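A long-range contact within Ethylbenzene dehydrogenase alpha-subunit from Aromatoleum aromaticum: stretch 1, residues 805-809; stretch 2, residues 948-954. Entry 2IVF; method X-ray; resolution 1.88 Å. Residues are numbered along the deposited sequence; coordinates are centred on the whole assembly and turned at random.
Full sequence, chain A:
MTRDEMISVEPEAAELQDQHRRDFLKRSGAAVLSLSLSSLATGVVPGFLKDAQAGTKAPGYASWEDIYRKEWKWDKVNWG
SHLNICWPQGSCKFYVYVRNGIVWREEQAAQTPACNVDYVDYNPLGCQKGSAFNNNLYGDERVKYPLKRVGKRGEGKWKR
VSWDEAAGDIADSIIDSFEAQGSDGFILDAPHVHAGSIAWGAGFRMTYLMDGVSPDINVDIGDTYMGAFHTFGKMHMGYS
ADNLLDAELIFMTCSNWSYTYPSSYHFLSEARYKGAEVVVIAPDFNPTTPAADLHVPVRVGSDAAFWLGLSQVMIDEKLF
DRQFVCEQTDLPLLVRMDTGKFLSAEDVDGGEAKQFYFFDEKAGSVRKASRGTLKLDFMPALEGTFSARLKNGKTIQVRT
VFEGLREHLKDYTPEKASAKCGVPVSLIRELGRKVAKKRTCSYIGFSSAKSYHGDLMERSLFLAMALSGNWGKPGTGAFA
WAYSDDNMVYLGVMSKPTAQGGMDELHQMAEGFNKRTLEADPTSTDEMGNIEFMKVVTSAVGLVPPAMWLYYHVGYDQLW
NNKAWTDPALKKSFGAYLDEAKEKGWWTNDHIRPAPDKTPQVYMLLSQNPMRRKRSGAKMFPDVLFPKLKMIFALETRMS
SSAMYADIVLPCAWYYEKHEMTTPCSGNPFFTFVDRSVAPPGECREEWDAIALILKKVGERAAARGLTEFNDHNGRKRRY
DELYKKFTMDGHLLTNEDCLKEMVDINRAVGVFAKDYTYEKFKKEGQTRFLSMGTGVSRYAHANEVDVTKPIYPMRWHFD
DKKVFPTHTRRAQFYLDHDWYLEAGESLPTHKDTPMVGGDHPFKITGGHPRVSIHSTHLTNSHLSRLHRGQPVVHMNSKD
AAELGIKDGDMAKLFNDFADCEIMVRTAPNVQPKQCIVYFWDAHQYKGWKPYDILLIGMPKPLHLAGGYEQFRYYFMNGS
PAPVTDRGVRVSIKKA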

# COMPACT_ATOMS: atom_id res chain seq x y z
N PHE A 805 -19.94 -18.86 26.57
CA PHE A 805 -19.63 -17.58 25.99
C PHE A 805 -20.07 -16.50 26.95
O PHE A 805 -21.05 -16.69 27.68
CB PHE A 805 -20.41 -17.38 24.69
CG PHE A 805 -19.93 -18.21 23.58
CD1 PHE A 805 -20.33 -19.53 23.45
CD2 PHE A 805 -19.07 -17.67 22.66
CE1 PHE A 805 -19.89 -20.29 22.36
CE2 PHE A 805 -18.61 -18.41 21.60
CZ PHE A 805 -19.03 -19.72 21.45
N PRO A 806 -19.34 -15.36 26.96
CA PRO A 806 -19.75 -14.29 27.86
C PRO A 806 -20.94 -13.46 27.33
O PRO A 806 -20.80 -12.26 27.03
CB PRO A 806 -18.48 -13.49 28.02
CG PRO A 806 -17.85 -13.57 26.64
CD PRO A 806 -18.10 -15.01 26.22
N THR A 807 -22.09 -14.12 27.21
CA THR A 807 -23.29 -13.52 26.65
C THR A 807 -24.47 -13.75 27.62
O THR A 807 -24.40 -14.59 28.50
CB THR A 807 -23.69 -14.15 25.29
OG1 THR A 807 -23.93 -15.55 25.43
CG2 THR A 807 -22.69 -13.91 24.20
N HIS A 808 -25.54 -12.98 27.44
CA HIS A 808 -26.83 -13.18 28.10
C HIS A 808 -27.23 -14.66 28.25
O HIS A 808 -27.56 -15.13 29.36
CB HIS A 808 -27.89 -12.44 27.29
CG HIS A 808 -29.20 -12.29 27.99
ND1 HIS A 808 -29.35 -11.55 29.15
CD2 HIS A 808 -30.44 -12.77 27.68
CE1 HIS A 808 -30.62 -11.59 29.53
NE2 HIS A 808 -31.30 -12.31 28.65
N THR A 809 -27.23 -15.37 27.12
CA THR A 809 -27.62 -16.79 27.02
C THR A 809 -26.52 -17.79 27.34
O THR A 809 -26.77 -19.02 27.36
CB THR A 809 -28.09 -17.13 25.60
OG1 THR A 809 -27.02 -16.90 24.66
CG2 THR A 809 -29.34 -16.33 25.22
N GLY A 948 -28.04 -2.71 29.62
CA GLY A 948 -28.98 -3.62 30.28
C GLY A 948 -29.01 -4.97 29.62
O GLY A 948 -30.06 -5.60 29.53
N TYR A 949 -27.86 -5.41 29.10
CA TYR A 949 -27.74 -6.72 28.49
C TYR A 949 -26.28 -7.12 28.56
O TYR A 949 -25.40 -6.34 28.22
CB TYR A 949 -28.15 -6.65 27.03
CG TYR A 949 -28.85 -7.85 26.46
CD1 TYR A 949 -30.08 -8.23 26.94
CD2 TYR A 949 -28.29 -8.56 25.38
CE1 TYR A 949 -30.74 -9.28 26.42
CE2 TYR A 949 -28.96 -9.62 24.83
CZ TYR A 949 -30.19 -9.98 25.37
OH TYR A 949 -30.90 -11.00 24.88
N GLU A 950 -26.02 -8.36 28.93
CA GLU A 950 -24.65 -8.78 29.17
C GLU A 950 -23.66 -8.31 28.12
O GLU A 950 -22.63 -7.68 28.44
CB GLU A 950 -24.60 -10.30 29.28
CG GLU A 950 -23.25 -10.75 29.76
CD GLU A 950 -23.28 -11.90 30.72
OE1 GLU A 950 -24.38 -12.27 31.23
OE2 GLU A 950 -22.18 -12.43 30.96
N GLN A 951 -23.95 -8.61 26.87
CA GLN A 951 -22.97 -8.34 25.81
C GLN A 951 -23.08 -6.93 25.22
O GLN A 951 -22.35 -6.58 24.31
CB GLN A 951 -23.07 -9.35 24.69
CG GLN A 951 -24.43 -9.46 23.98
CD GLN A 951 -25.14 -10.70 24.41
OE1 GLN A 951 -25.39 -10.88 25.61
NE2 GLN A 951 -25.47 -11.58 23.47
N PHE A 952 -24.01 -6.13 25.73
CA PHE A 952 -24.13 -4.72 25.36
C PHE A 952 -23.37 -3.91 26.39
O PHE A 952 -23.85 -3.68 27.50
CB PHE A 952 -25.59 -4.31 25.29
CG PHE A 952 -26.40 -5.00 24.19
CD1 PHE A 952 -25.81 -5.80 23.23
CD2 PHE A 952 -27.77 -4.81 24.12
CE1 PHE A 952 -26.57 -6.42 22.24
CE2 PHE A 952 -28.55 -5.44 23.15
CZ PHE A 952 -27.95 -6.23 22.22
N ARG A 953 -22.16 -3.48 26.03
CA ARG A 953 -21.25 -2.84 27.00
C ARG A 953 -20.09 -2.15 26.34
O ARG A 953 -19.82 -2.35 25.15
CB ARG A 953 -20.70 -3.86 27.99
CG ARG A 953 -19.84 -4.93 27.37
CD ARG A 953 -19.82 -6.24 28.22
NE ARG A 953 -19.55 -7.45 27.40
CZ ARG A 953 -19.64 -8.70 27.85
NH1 ARG A 953 -20.01 -8.92 29.09
NH2 ARG A 953 -19.38 -9.73 27.06
N TYR A 954 -19.41 -1.32 27.11
CA TYR A 954 -18.23 -0.65 26.63
C TYR A 954 -17.06 -0.88 27.57
O TYR A 954 -17.17 -0.72 28.79
CB TYR A 954 -18.46 0.87 26.47
CG TYR A 954 -17.17 1.61 26.15
CD1 TYR A 954 -16.51 1.40 24.95
CD2 TYR A 954 -16.56 2.44 27.09
CE1 TYR A 954 -15.29 2.04 24.65
CE2 TYR A 954 -15.35 3.10 26.79
CZ TYR A 954 -14.72 2.88 25.59
OH TYR A 954 -13.51 3.49 25.29
O HOH W 1 -25.25 -14.83 31.36
O HOH W 2 -22.45 -14.75 30.16
O HOH W 3 -27.94 -9.80 30.45

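Two irregular segments, at least 141 residues apart in sequence wherever they touch, meet with neither helix nor strand on either side. Stretch 2 folds into a type I beta turn from Tyr949 to Phe952, closed by a hydrogen bond from Phe952 N to Tyr949 O (2.9 Å). The corner residues of this turn, Glu950 and Gln951, face the extended Thr807 and the adjoining His808: CA of His808 lies 5.0 Å from CA of Glu950, and CA of Thr807 lies 5.3 Å from CA of Gln951. No backbone-to-backbone hydrogen bond crosses the gap; side chains of stretch 2 instead reach the main chain of stretch 1. Gln951, with chi1 in p, brings its amide oxygen to the backbone NH of His808, and the hydrogen bond from His808 N to Gln951 OE1 is short and almost straight (2.8 Å, 176°). Arg953 is long enough to bring its guanidinium to Pro806, where NH2 donates to Pro806 O (2.9 Å) at a more bent 133°. The imidazole of His808 and the phenol ring of Tyr949 form an offset stack, their centroids 4.2 Å apart and their planes inclined by 21°; CB of His808 also sits over the tyrosine face, 4.1 Å from the ring centroid. Two flat rings suit this place because their faces can overlap; Tyr949 OH is satisfied elsewhere in the structure. Glu950 points toward stretch 1, packing its CB 3.4 Å from His808 N, while waters 1 and 2 link its OE1 and OE2, respectively, to Thr807 O. Water 3 joins His808 ND1 (2.6 Å) to Glu950 N (2.8 Å). Together the stretches bury 347 Å², with His808 covered most. Pro806, Thr807, Tyr949, Gln951 and Arg953 are buried, whereas His808 and Glu950 stay partly exposed, which suits their contacts with water.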